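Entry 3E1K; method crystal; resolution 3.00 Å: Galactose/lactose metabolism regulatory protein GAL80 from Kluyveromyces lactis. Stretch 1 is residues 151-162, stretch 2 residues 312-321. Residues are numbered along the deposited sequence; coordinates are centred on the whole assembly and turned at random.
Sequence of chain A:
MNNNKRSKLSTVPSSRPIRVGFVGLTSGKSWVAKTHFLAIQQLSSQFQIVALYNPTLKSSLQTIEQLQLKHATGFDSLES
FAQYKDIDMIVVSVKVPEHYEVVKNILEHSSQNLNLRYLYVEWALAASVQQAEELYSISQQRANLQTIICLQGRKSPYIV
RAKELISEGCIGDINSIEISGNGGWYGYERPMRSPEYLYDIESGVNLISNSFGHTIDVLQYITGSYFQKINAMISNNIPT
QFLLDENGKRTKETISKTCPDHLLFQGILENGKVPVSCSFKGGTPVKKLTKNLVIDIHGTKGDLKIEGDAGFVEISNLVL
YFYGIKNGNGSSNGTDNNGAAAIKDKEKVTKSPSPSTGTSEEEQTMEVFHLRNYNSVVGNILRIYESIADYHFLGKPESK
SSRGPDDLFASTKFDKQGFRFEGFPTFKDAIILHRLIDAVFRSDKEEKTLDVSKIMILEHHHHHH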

# COMPACT_ATOMS: atom_id res chain seq x y z
N LEU A 151 14.33 17.42 10.95
CA LEU A 151 13.32 16.74 10.20
C LEU A 151 12.89 17.76 9.16
O LEU A 151 11.73 18.08 9.05
N GLN A 152 13.86 18.14 8.33
CA GLN A 152 13.67 19.05 7.21
C GLN A 152 12.37 18.58 6.41
O GLN A 152 11.71 19.42 5.78
N GLY A 153 11.93 17.32 6.58
CA GLY A 153 10.68 16.88 5.95
C GLY A 153 9.66 18.00 6.12
O GLY A 153 9.06 18.51 5.15
N ARG A 154 9.44 18.41 7.37
CA ARG A 154 8.48 19.46 7.68
C ARG A 154 8.50 20.78 6.96
O ARG A 154 7.45 21.41 6.84
N LYS A 155 9.66 21.27 6.54
CA LYS A 155 9.61 22.59 5.93
C LYS A 155 9.35 22.71 4.43
O LYS A 155 9.23 23.80 3.86
N SER A 156 9.31 21.56 3.71
CA SER A 156 9.17 21.44 2.26
C SER A 156 7.98 22.14 1.66
O SER A 156 6.85 21.89 2.10
N PRO A 157 8.22 23.05 0.73
CA PRO A 157 7.03 23.70 0.18
C PRO A 157 5.95 22.62 -0.08
O PRO A 157 4.77 22.80 0.31
N TYR A 158 6.30 21.46 -0.63
CA TYR A 158 5.29 20.42 -0.89
C TYR A 158 4.53 19.94 0.36
O TYR A 158 3.36 19.65 0.31
N ILE A 159 5.23 19.86 1.49
CA ILE A 159 4.56 19.37 2.64
C ILE A 159 3.66 20.47 3.16
O ILE A 159 2.43 20.31 3.10
N VAL A 160 4.25 21.54 3.69
CA VAL A 160 3.43 22.63 4.18
C VAL A 160 2.20 22.84 3.28
O VAL A 160 1.06 22.86 3.80
N ARG A 161 2.41 22.96 1.98
CA ARG A 161 1.28 23.16 1.07
C ARG A 161 0.12 22.23 1.19
O ARG A 161 -0.99 22.68 1.06
N ALA A 162 0.35 20.94 1.36
CA ALA A 162 -0.66 19.88 1.50
C ALA A 162 -1.31 20.20 2.82
O ALA A 162 -2.53 20.47 2.92
N PHE A 312 13.47 10.70 -1.25
CA PHE A 312 14.09 11.47 -0.20
C PHE A 312 13.43 12.77 -0.18
O PHE A 312 13.92 13.75 -0.71
N VAL A 313 12.24 12.74 0.38
CA VAL A 313 11.40 13.91 0.44
C VAL A 313 12.01 15.09 1.19
O VAL A 313 11.76 16.29 1.06
N GLU A 314 12.78 14.57 2.13
CA GLU A 314 13.48 15.38 3.11
C GLU A 314 14.42 16.30 2.39
O GLU A 314 14.68 17.39 2.79
N ILE A 315 14.91 15.75 1.30
CA ILE A 315 15.89 16.39 0.46
C ILE A 315 15.17 16.74 -0.86
O ILE A 315 15.63 17.63 -1.55
N SER A 316 14.18 15.96 -1.29
CA SER A 316 13.52 16.18 -2.59
C SER A 316 12.57 17.30 -2.94
O SER A 316 11.83 17.85 -2.10
N ASN A 317 12.66 17.61 -4.23
CA ASN A 317 11.89 18.71 -4.77
C ASN A 317 10.90 17.78 -5.42
O ASN A 317 11.31 16.91 -6.22
N LEU A 318 9.65 17.90 -4.96
CA LEU A 318 8.58 17.08 -5.50
C LEU A 318 7.57 17.95 -6.28
O LEU A 318 7.81 19.12 -6.59
N VAL A 319 6.41 17.34 -6.48
CA VAL A 319 5.32 18.01 -7.16
C VAL A 319 4.03 17.65 -6.50
O VAL A 319 3.77 16.52 -6.13
N LEU A 320 3.16 18.63 -6.40
CA LEU A 320 1.92 18.36 -5.75
C LEU A 320 0.67 18.63 -6.53
O LEU A 320 0.35 19.75 -6.89
N TYR A 321 -0.09 17.55 -6.65
CA TYR A 321 -1.32 17.65 -7.38
C TYR A 321 -2.36 17.56 -6.33
O TYR A 321 -2.38 16.69 -5.47

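Which side chain does most to fill the space between the two stretches? It is Tyr 158, near the start of helix 157-162, whose CA-to-CB bond points toward the second stretch and which has the largest covered area of any residue here. With chi1 in the m well, the ring lies along the backbone that runs from Ser 316 to Leu 320. Leu 318 O and Val 319 N sit over one face of the ring, Val 319 N 4.1 Å from Tyr 158 CD2, while Asn 317 OD1 lies at the edge, near the ring plane. The ring is thus a flat bump set against a bent length of chain. The fit is modelled too tightly in places: Tyr 158 CE2 to Leu 318 O is 2.9 Å and Tyr 158 OH to Asn 317 OD1 is 2.3 Å, both too short to carry weight at 3.00 Å resolution.

How do the leucines of the second stretch close around this ring? Leu 318 starts out sideways, but its end comes nearer, and its CD1 reaches to 3.2 Å from Tyr 158 CB and 4.2 Å from Ser 156 OG, so it fills the hollow at the base of the tyrosine. Leu 320 points toward the helix with chi1 t. Leu 320 CB lies 4.5 Å from Tyr 158 CD2; one methyl, Leu 320 CD1, approaches Ala 162 CB at 4.4 Å, and the other, Leu 320 CD2, meets Arg 161 CG at 3.9 Å. The small alanine and the aliphatic part of the arginine, itself pointing toward the strand with chi1 t, leave a shallow groove for this branched end.

What fills the contact at the other end? Gly 153 has no side chain, and its CA comes within 4.3 Å of Glu 314 CA, bringing the two backbones close together. Beside it, Gln 152, chi1 p, places CG 3.9 Å from Glu 314 CB, whereas the end of Glu 314 leads away. Ile 159, m at both chi angles, sets out sideways but brings CD1 to 4.1 Å from Val 313 CG2, the latter side chain having chi1 p.

Do polar bonds tie the stretches together? No hydrogen bond crosses between them, so the contact rests on shape and apolar packing. Ser 156 uses its hydroxyl within its own stretch: as the N-cap, its OG accepts from Ile 159 N at 3.0 Å, occupying a backbone NH at the helix start. Tyr 158 OH and Asn 317 ND2 find hydrogen-bonding partners elsewhere in the structure.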

# COMPACT_ATOMS: atom_id res chain seq x y z
CB LEU A 151 12.14 16.29 11.05
CG LEU A 151 12.52 14.89 11.52
CD1 LEU A 151 11.95 14.87 12.92
CD2 LEU A 151 11.78 13.98 10.64
CB GLN A 152 15.01 19.02 6.46
CG GLN A 152 15.28 17.69 5.77
CD GLN A 152 16.10 16.72 6.59
OE1 GLN A 152 17.34 16.70 6.52
NE2 GLN A 152 15.43 15.92 7.40
CB ARG A 154 8.32 19.78 9.17
CG ARG A 154 8.10 18.57 10.02
CD ARG A 154 8.33 18.84 11.46
NE ARG A 154 7.98 17.63 12.21
CZ ARG A 154 7.30 17.71 13.33
NH1 ARG A 154 6.95 18.94 13.71
NH2 ARG A 154 6.94 16.65 14.03
CB LYS A 155 10.76 23.47 6.37
CG LYS A 155 10.73 23.88 7.84
CD LYS A 155 9.94 25.13 8.05
CE LYS A 155 9.59 25.15 9.48
NZ LYS A 155 8.66 26.27 9.72
CB SER A 156 9.10 19.99 1.78
OG SER A 156 8.13 20.02 0.80
CB PRO A 157 7.51 24.34 -1.12
CG PRO A 157 8.99 24.57 -0.89
CD PRO A 157 9.47 23.53 0.10
CB TYR A 158 5.92 19.25 -1.68
CG TYR A 158 6.70 19.85 -2.76
CD1 TYR A 158 8.05 20.05 -2.61
CD2 TYR A 158 6.05 20.42 -3.86
CE1 TYR A 158 8.79 20.69 -3.58
CE2 TYR A 158 6.79 21.14 -4.84
CZ TYR A 158 8.18 21.26 -4.67
OH TYR A 158 9.01 21.85 -5.58
CB ILE A 159 5.55 19.21 3.75
CG1 ILE A 159 6.75 18.36 3.37
CG2 ILE A 159 4.78 18.93 5.03
CD1 ILE A 159 6.24 17.11 2.82
CB VAL A 160 4.33 23.92 4.29
CG1 VAL A 160 3.58 25.06 5.03
CG2 VAL A 160 5.73 23.62 4.91
CB ARG A 161 1.71 23.22 -0.40
CG ARG A 161 0.52 23.51 -1.30
CD ARG A 161 0.15 24.99 -1.24
NE ARG A 161 -0.79 25.21 -2.31
CZ ARG A 161 -1.90 25.89 -2.10
NH1 ARG A 161 -2.21 26.23 -0.81
NH2 ARG A 161 -2.82 26.09 -3.02
CB ALA A 162 0.02 18.53 1.62
CB PHE A 312 15.59 11.64 -0.44
CG PHE A 312 16.34 10.34 -0.30
CD1 PHE A 312 16.78 9.57 -1.39
CD2 PHE A 312 16.44 9.79 0.98
CE1 PHE A 312 17.41 8.33 -1.18
CE2 PHE A 312 17.06 8.57 1.20
CZ PHE A 312 17.55 7.83 0.13
CB VAL A 313 10.11 13.47 1.15
CG1 VAL A 313 10.47 13.03 2.56
CG2 VAL A 313 9.00 14.52 1.12
CB GLU A 314 14.30 14.41 3.96
CG GLU A 314 13.62 13.05 3.97
CD GLU A 314 14.54 11.93 3.56
OE1 GLU A 314 15.74 12.20 3.84
OE2 GLU A 314 14.05 10.90 3.03
CB ILE A 315 16.93 15.37 0.02
CG1 ILE A 315 17.58 14.64 1.23
CG2 ILE A 315 17.82 15.93 -1.05
CD1 ILE A 315 18.16 13.30 0.92
CB SER A 316 13.02 14.91 -3.24
OG SER A 316 14.13 14.12 -3.64
CB ASN A 317 12.67 19.43 -5.87
CG ASN A 317 11.88 20.56 -6.56
OD1 ASN A 317 11.22 21.37 -5.91
ND2 ASN A 317 11.97 20.62 -7.88
CB LEU A 318 7.87 16.29 -4.42
CG LEU A 318 8.76 16.29 -3.19
CD1 LEU A 318 7.98 16.77 -1.93
CD2 LEU A 318 9.59 15.01 -2.92
CB VAL A 319 5.24 17.40 -8.50
CG1 VAL A 319 3.98 17.88 -9.17
CG2 VAL A 319 6.41 17.90 -9.26
CB LEU A 320 1.81 19.15 -4.47
CG LEU A 320 0.54 18.72 -3.75
CD1 LEU A 320 1.05 17.86 -2.61
CD2 LEU A 320 0.24 20.11 -3.13
CB TYR A 321 -1.53 16.42 -8.25
CG TYR A 321 -0.39 16.18 -9.23
CD1 TYR A 321 0.61 15.23 -8.98
CD2 TYR A 321 -0.35 16.88 -10.43
CE1 TYR A 321 1.60 14.98 -9.90
CE2 TYR A 321 0.64 16.64 -11.36
CZ TYR A 321 1.62 15.71 -11.08
OH TYR A 321 2.65 15.49 -11.96